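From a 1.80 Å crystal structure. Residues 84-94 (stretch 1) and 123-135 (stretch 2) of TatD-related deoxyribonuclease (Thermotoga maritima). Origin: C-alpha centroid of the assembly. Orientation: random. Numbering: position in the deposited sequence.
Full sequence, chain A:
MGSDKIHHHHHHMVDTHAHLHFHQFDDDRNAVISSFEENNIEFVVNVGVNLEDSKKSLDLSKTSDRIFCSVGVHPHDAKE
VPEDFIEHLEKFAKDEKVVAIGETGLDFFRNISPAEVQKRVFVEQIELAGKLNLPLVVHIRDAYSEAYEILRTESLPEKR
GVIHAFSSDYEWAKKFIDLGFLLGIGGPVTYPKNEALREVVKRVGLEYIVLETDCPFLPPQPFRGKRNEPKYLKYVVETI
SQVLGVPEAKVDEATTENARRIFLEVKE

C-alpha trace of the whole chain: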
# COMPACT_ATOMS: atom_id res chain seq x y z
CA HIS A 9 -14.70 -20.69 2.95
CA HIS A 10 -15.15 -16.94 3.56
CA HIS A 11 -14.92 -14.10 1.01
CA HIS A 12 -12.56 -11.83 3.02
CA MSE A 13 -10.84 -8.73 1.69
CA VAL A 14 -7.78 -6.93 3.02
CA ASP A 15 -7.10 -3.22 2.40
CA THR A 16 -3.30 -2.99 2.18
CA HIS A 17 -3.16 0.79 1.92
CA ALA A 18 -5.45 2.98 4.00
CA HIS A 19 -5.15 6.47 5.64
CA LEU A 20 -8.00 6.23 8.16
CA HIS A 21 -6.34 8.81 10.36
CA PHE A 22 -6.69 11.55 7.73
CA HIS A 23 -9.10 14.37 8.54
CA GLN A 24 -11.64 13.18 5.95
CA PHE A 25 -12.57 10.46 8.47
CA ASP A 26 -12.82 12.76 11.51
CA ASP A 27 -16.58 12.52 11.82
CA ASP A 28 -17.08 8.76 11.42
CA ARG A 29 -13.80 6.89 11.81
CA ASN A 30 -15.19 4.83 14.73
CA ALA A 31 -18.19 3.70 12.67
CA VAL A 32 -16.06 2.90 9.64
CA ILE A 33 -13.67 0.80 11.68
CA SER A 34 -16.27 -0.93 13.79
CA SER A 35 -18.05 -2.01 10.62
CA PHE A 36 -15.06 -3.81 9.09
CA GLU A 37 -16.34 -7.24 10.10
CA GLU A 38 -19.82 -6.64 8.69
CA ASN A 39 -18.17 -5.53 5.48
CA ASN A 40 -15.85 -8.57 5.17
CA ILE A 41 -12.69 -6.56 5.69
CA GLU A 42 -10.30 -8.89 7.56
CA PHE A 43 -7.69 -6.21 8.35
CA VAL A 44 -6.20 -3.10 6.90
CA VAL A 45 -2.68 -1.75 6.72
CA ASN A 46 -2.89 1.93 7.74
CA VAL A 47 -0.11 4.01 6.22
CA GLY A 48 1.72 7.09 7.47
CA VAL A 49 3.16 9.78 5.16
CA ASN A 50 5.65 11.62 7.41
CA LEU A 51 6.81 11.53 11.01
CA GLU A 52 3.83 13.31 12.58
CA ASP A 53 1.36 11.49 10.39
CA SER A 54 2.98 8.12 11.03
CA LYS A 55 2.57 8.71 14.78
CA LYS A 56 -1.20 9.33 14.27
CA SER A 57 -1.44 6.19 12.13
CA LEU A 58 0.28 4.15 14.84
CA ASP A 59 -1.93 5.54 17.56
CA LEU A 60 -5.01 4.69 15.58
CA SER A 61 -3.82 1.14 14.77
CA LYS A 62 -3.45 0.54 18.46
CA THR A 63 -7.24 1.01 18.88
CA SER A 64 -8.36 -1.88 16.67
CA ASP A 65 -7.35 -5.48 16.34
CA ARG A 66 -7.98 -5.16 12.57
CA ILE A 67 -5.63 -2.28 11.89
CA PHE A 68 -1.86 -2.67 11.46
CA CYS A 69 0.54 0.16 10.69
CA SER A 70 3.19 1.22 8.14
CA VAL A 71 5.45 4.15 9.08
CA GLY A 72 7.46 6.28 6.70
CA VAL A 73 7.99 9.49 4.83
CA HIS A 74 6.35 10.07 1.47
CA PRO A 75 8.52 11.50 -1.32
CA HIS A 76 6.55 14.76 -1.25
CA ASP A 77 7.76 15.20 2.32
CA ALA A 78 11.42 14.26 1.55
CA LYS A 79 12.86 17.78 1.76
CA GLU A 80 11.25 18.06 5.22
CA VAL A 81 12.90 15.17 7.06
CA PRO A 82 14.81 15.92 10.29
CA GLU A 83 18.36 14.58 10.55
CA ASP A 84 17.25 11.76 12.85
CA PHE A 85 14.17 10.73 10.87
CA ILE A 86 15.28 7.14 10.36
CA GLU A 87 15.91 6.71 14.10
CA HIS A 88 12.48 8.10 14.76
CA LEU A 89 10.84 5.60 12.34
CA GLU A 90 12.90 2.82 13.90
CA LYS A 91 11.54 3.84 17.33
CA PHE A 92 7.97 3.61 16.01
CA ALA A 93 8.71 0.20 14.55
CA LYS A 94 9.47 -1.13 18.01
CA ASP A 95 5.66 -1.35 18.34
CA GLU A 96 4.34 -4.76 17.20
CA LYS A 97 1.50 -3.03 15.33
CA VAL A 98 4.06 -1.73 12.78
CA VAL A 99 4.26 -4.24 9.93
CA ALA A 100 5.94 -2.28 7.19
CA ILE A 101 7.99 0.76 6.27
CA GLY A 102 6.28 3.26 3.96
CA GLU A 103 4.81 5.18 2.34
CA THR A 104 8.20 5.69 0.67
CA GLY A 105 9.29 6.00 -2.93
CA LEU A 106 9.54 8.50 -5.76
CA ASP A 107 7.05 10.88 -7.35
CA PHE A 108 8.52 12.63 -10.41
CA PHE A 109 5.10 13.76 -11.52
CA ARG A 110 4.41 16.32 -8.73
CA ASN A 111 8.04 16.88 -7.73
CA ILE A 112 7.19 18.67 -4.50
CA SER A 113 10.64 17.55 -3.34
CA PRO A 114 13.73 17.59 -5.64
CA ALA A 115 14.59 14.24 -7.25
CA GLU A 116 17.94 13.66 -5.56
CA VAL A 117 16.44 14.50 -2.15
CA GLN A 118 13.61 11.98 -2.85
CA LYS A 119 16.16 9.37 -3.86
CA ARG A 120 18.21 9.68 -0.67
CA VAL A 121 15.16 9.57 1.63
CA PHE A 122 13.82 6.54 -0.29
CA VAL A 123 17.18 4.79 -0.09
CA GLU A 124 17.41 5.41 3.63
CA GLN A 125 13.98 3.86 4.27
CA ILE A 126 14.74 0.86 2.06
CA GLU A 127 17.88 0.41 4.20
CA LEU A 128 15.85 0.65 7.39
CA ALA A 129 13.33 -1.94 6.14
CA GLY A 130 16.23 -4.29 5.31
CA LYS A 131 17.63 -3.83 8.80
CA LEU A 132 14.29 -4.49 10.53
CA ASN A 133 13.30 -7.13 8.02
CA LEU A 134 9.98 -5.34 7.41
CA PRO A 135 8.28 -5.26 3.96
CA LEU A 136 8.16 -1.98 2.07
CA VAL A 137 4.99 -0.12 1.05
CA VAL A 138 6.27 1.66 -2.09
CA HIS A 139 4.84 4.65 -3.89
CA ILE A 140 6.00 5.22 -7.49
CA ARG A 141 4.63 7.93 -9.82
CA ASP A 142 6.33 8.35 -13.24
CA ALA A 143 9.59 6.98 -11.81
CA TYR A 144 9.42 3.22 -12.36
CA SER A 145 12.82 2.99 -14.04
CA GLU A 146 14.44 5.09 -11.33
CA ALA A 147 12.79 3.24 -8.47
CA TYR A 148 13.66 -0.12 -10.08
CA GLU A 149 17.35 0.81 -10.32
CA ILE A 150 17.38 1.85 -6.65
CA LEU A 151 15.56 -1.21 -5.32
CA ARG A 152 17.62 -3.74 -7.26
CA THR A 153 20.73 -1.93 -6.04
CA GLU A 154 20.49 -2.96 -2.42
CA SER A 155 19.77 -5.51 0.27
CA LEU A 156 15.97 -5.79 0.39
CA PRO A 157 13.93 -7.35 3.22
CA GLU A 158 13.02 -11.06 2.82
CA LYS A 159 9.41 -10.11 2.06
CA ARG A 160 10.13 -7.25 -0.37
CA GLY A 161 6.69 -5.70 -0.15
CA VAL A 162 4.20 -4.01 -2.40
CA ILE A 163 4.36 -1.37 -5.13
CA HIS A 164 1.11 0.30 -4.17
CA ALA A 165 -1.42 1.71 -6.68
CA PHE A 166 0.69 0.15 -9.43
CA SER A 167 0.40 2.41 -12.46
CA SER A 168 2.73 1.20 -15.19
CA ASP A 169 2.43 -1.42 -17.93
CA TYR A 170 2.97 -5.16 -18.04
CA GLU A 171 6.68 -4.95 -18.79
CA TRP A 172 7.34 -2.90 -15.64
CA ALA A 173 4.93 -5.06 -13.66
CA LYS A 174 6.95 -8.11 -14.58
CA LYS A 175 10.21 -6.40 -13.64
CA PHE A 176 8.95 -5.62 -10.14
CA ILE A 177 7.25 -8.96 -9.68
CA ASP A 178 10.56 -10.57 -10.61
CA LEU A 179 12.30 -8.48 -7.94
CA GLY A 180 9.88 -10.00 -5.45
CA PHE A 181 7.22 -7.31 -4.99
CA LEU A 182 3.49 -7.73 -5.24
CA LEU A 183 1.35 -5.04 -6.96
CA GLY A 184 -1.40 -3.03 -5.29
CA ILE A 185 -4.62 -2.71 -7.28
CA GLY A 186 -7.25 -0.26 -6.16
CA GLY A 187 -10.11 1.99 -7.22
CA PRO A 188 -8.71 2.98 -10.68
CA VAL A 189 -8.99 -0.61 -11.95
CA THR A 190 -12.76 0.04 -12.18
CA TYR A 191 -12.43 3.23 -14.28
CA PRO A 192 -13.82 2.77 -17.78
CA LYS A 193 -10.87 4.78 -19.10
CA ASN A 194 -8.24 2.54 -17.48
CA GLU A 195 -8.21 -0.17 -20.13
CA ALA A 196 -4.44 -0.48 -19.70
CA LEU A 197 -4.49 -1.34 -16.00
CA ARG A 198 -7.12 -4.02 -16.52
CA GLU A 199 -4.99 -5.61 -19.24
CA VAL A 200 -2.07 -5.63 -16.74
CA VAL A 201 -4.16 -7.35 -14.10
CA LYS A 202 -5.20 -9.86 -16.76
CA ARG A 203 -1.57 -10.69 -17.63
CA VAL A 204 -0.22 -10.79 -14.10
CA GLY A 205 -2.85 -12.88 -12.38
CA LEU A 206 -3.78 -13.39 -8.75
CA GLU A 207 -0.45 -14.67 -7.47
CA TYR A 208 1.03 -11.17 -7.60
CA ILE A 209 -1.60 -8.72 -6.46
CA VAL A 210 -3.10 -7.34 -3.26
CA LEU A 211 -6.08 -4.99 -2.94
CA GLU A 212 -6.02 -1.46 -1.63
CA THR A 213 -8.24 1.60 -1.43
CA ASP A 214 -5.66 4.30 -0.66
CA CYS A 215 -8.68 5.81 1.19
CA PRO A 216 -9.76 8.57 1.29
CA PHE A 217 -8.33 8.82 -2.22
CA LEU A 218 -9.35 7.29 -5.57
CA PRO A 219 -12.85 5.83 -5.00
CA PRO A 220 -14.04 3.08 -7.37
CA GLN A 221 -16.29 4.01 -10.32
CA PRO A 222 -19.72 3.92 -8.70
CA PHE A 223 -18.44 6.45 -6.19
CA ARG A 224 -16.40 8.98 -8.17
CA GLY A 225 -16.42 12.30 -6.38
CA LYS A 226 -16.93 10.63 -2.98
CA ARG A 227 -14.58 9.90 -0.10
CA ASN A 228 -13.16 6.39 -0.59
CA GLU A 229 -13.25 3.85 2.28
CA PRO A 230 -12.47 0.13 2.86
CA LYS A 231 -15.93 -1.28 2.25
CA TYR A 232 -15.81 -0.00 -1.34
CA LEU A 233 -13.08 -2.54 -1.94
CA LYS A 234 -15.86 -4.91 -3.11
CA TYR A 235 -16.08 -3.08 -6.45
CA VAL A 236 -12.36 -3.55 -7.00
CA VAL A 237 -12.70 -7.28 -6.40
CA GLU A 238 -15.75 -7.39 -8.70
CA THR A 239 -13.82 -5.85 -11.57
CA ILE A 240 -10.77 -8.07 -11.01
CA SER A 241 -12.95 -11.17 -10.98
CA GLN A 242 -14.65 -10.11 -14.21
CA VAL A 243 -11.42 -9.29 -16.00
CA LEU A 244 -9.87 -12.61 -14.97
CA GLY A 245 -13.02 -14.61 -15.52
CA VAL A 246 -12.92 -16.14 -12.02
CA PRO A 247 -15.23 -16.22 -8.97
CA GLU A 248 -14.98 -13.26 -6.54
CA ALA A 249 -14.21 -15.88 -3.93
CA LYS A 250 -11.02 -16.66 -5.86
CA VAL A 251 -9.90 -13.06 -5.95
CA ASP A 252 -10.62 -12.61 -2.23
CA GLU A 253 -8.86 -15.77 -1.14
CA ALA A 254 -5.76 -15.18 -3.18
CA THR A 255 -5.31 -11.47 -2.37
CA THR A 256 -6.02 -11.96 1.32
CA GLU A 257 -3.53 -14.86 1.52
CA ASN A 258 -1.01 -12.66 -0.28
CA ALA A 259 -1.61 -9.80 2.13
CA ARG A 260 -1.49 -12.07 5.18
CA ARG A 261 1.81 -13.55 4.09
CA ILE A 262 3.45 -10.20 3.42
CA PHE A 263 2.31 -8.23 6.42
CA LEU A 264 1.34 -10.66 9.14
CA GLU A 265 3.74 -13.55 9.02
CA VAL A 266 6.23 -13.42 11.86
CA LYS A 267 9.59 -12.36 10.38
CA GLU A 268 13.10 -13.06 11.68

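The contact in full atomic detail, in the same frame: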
# COMPACT_ATOMS: atom_id res chain seq x y z
N ASP A 84 17.42 13.05 12.20
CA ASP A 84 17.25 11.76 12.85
C ASP A 84 15.96 11.06 12.45
O ASP A 84 15.47 10.22 13.21
CB ASP A 84 17.29 11.96 14.36
N PHE A 85 15.43 11.37 11.28
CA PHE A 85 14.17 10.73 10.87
C PHE A 85 14.15 9.20 10.82
O PHE A 85 13.13 8.58 11.17
CB PHE A 85 13.65 11.37 9.57
CG PHE A 85 13.97 10.61 8.32
CD1 PHE A 85 15.14 10.87 7.61
CD2 PHE A 85 13.06 9.68 7.82
CE1 PHE A 85 15.40 10.21 6.41
CE2 PHE A 85 13.31 9.01 6.62
CZ PHE A 85 14.49 9.28 5.91
N ILE A 86 15.25 8.59 10.42
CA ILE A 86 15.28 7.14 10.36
C ILE A 86 15.23 6.54 11.77
O ILE A 86 14.60 5.51 12.00
CB ILE A 86 16.54 6.65 9.62
CG1 ILE A 86 16.41 6.93 8.12
CG2 ILE A 86 16.75 5.14 9.85
CD1 ILE A 86 15.27 6.18 7.47
N GLU A 87 15.91 7.19 12.72
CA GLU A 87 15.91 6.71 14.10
C GLU A 87 14.51 6.82 14.67
O GLU A 87 14.05 5.98 15.45
CB GLU A 87 16.84 7.55 14.97
CG GLU A 87 18.30 7.19 14.87
CD GLU A 87 19.04 7.59 16.14
OE1 GLU A 87 18.90 8.76 16.58
OE2 GLU A 87 19.76 6.72 16.70
N HIS A 88 13.83 7.89 14.29
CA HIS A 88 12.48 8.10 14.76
C HIS A 88 11.53 7.02 14.20
O HIS A 88 10.65 6.55 14.91
CB HIS A 88 12.02 9.49 14.36
CG HIS A 88 10.93 10.02 15.22
ND1 HIS A 88 10.86 11.35 15.60
CD2 HIS A 88 9.83 9.42 15.75
CE1 HIS A 88 9.77 11.54 16.32
NE2 HIS A 88 9.13 10.39 16.43
N LEU A 89 11.71 6.63 12.93
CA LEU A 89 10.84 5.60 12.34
C LEU A 89 11.18 4.27 13.01
O LEU A 89 10.29 3.45 13.30
CB LEU A 89 11.05 5.50 10.81
CG LEU A 89 10.57 6.66 9.95
CD1 LEU A 89 10.98 6.46 8.48
CD2 LEU A 89 9.04 6.77 10.10
N GLU A 90 12.47 4.05 13.27
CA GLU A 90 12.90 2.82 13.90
C GLU A 90 12.28 2.70 15.29
O GLU A 90 11.92 1.60 15.72
CB GLU A 90 14.43 2.79 13.99
CG GLU A 90 14.99 1.56 14.67
CD GLU A 90 16.44 1.38 14.34
OE1 GLU A 90 17.14 2.42 14.21
OE2 GLU A 90 16.89 0.22 14.21
N LYS A 91 12.13 3.83 15.99
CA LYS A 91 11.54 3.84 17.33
C LYS A 91 10.05 3.45 17.23
O LYS A 91 9.51 2.75 18.09
CB LYS A 91 11.63 5.22 17.96
CG LYS A 91 10.84 5.32 19.28
CD LYS A 91 10.79 6.72 19.87
CE LYS A 91 9.92 6.76 21.15
NZ LYS A 91 9.89 8.11 21.82
N PHE A 92 9.38 3.93 16.19
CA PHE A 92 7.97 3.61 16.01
C PHE A 92 7.84 2.11 15.77
O PHE A 92 6.97 1.43 16.35
CB PHE A 92 7.38 4.29 14.76
CG PHE A 92 7.15 5.78 14.88
CD1 PHE A 92 6.95 6.39 16.11
CD2 PHE A 92 7.07 6.56 13.72
CE1 PHE A 92 6.66 7.77 16.19
CE2 PHE A 92 6.79 7.93 13.79
CZ PHE A 92 6.58 8.53 15.04
N ALA A 93 8.71 1.60 14.91
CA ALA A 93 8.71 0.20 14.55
C ALA A 93 8.95 -0.75 15.70
O ALA A 93 8.85 -1.96 15.52
CB ALA A 93 9.69 -0.05 13.39
N LYS A 94 9.26 -0.23 16.89
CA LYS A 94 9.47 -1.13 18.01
C LYS A 94 8.09 -1.69 18.34
O LYS A 94 7.99 -2.82 18.83
CB LYS A 94 10.04 -0.40 19.23
CG LYS A 94 11.44 0.15 19.04
CD LYS A 94 12.46 -0.93 18.67
CE LYS A 94 12.76 -1.87 19.84
NZ LYS A 94 14.00 -2.66 19.58
N VAL A 123 16.11 5.74 -0.37
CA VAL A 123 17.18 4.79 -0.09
C VAL A 123 17.33 4.54 1.40
O VAL A 123 17.48 3.41 1.84
CB VAL A 123 18.53 5.28 -0.68
CG1 VAL A 123 19.69 4.47 -0.10
CG2 VAL A 123 18.51 5.16 -2.19
N GLU A 124 17.27 5.59 2.20
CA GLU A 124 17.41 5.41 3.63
C GLU A 124 16.29 4.57 4.26
O GLU A 124 16.54 3.85 5.22
CB GLU A 124 17.53 6.78 4.30
CG GLU A 124 18.67 7.59 3.66
CD GLU A 124 19.10 8.82 4.45
OE1 GLU A 124 18.22 9.59 4.87
OE2 GLU A 124 20.33 9.02 4.62
N GLN A 125 15.09 4.64 3.71
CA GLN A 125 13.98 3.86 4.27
C GLN A 125 14.08 2.40 3.81
O GLN A 125 13.72 1.46 4.55
CB GLN A 125 12.66 4.48 3.87
CG GLN A 125 12.41 5.76 4.67
CD GLN A 125 11.13 6.45 4.30
OE1 GLN A 125 10.05 6.09 4.79
NE2 GLN A 125 11.22 7.43 3.43
N ILE A 126 14.57 2.20 2.58
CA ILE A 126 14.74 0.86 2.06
C ILE A 126 15.78 0.21 2.99
O ILE A 126 15.64 -0.95 3.39
CB ILE A 126 15.31 0.90 0.63
CG1 ILE A 126 14.22 1.37 -0.34
CG2 ILE A 126 15.89 -0.46 0.24
CD1 ILE A 126 14.77 1.63 -1.75
N GLU A 127 16.84 0.96 3.32
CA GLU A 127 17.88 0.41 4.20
C GLU A 127 17.32 0.08 5.58
O GLU A 127 17.71 -0.94 6.20
CB GLU A 127 19.08 1.36 4.31
CG GLU A 127 19.71 1.54 2.95
CD GLU A 127 20.93 2.44 2.94
OE1 GLU A 127 20.89 3.55 3.50
OE2 GLU A 127 21.92 2.04 2.31
N LEU A 128 16.42 0.92 6.08
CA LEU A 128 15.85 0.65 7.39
C LEU A 128 14.98 -0.62 7.33
O LEU A 128 15.02 -1.46 8.24
CB LEU A 128 14.99 1.82 7.86
CG LEU A 128 14.22 1.56 9.16
CD1 LEU A 128 15.18 1.36 10.34
CD2 LEU A 128 13.30 2.73 9.44
N ALA A 129 14.19 -0.76 6.27
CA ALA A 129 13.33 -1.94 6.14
C ALA A 129 14.20 -3.22 6.09
O ALA A 129 13.85 -4.26 6.67
CB ALA A 129 12.47 -1.83 4.89
N GLY A 130 15.34 -3.13 5.40
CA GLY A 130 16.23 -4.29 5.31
C GLY A 130 16.72 -4.64 6.71
O GLY A 130 16.72 -5.82 7.13
N LYS A 131 17.14 -3.62 7.45
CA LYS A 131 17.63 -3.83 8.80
C LYS A 131 16.60 -4.47 9.74
O LYS A 131 16.90 -5.41 10.49
CB LYS A 131 18.07 -2.47 9.37
CG LYS A 131 18.50 -2.51 10.83
CD LYS A 131 18.92 -1.12 11.29
CE LYS A 131 19.16 -1.04 12.79
NZ LYS A 131 19.30 0.38 13.25
N LEU A 132 15.37 -3.97 9.68
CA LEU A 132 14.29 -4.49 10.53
C LEU A 132 13.57 -5.69 9.96
O LEU A 132 12.75 -6.31 10.63
CB LEU A 132 13.28 -3.36 10.81
CG LEU A 132 13.82 -2.02 11.37
CD1 LEU A 132 12.63 -1.02 11.54
CD2 LEU A 132 14.53 -2.25 12.71
N ASN A 133 13.90 -6.02 8.71
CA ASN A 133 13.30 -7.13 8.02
C ASN A 133 11.79 -6.93 7.85
O ASN A 133 11.01 -7.87 7.96
CB ASN A 133 13.59 -8.43 8.74
CG ASN A 133 13.52 -9.60 7.83
OD1 ASN A 133 13.60 -9.44 6.60
ND2 ASN A 133 13.40 -10.79 8.40
N LEU A 134 11.39 -5.69 7.61
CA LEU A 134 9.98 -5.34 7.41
C LEU A 134 9.76 -5.08 5.91
O LEU A 134 10.64 -4.56 5.23
CB LEU A 134 9.62 -4.06 8.17
CG LEU A 134 9.51 -4.14 9.69
CD1 LEU A 134 9.24 -2.73 10.26
CD2 LEU A 134 8.39 -5.13 10.11
N PRO A 135 8.59 -5.46 5.38
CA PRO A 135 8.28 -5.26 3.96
C PRO A 135 8.10 -3.77 3.70
O PRO A 135 7.81 -3.00 4.63
CB PRO A 135 6.98 -6.07 3.77
CG PRO A 135 6.34 -6.00 5.07
CD PRO A 135 7.51 -6.22 6.04

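The helix beginning at Phe85 and the helix that runs to Leu132 point in roughly the same direction, their axes 35° apart and 10.5 Å at closest approach; the two stretches bury 486 Å² between them, both sides summed. One hydrogen bond crosses the contact: Lys131 NZ donates to Glu90 OE2 at 2.6 Å, within a salt bridge. The CA-to-CB bond of Glu90 points sideways, but its extended side chain (chi1 and chi2 both t) brings the carboxylate nearer the second helix, while Lys131 reaches across with all four chi angles t. Glu90 OE2 also lies 3.7 Å from Leu132 CD2, so the ion pair borders apolar surface.

Backbone polar groups are largely satisfied within each helix. Glu90 N donates to Ile86 O at 2.9 Å and Leu128 N to Glu124 O at 3.1 Å; these two carbonyls also meet side chains across the interface, with Ile86 O 4.0 Å from Leu128 CD2 and Glu124 O 3.5 Å from Ile86 CD1. Those approaches are packing, since methyl groups add no conventional donor. Where the second helix ends, Asn133 takes positive phi; Leu134 N bonds to Ala129 O at 3.0 Å, and Asn133 N makes a weak bond to Gly130 O at 3.2 Å.

The polar end of buried Gln125 makes no hydrogen bond to stretch 1: OE1 is hydrogen-bonded elsewhere in the structure, and NE2 to a residue flanking one of the stretches. Its OE1 lies 3.8 Å from Leu89 CD1, a packing contact, and its CG lies 3.9 Å from Phe85 CE2. Glu124 OE1 approaches Phe85 CE1 at 3.3 Å; both neighbours sit at the ring edge, near its plane.

Leu128 packs against the first helix, its CD2 3.8 Å from Leu89 CB and its CD1 4.1 Å from Ile86 CG2. Farther along, Ala93 CB packs 3.6 Å from Leu132 CD1 and 4.1 Å from Leu134 CD1.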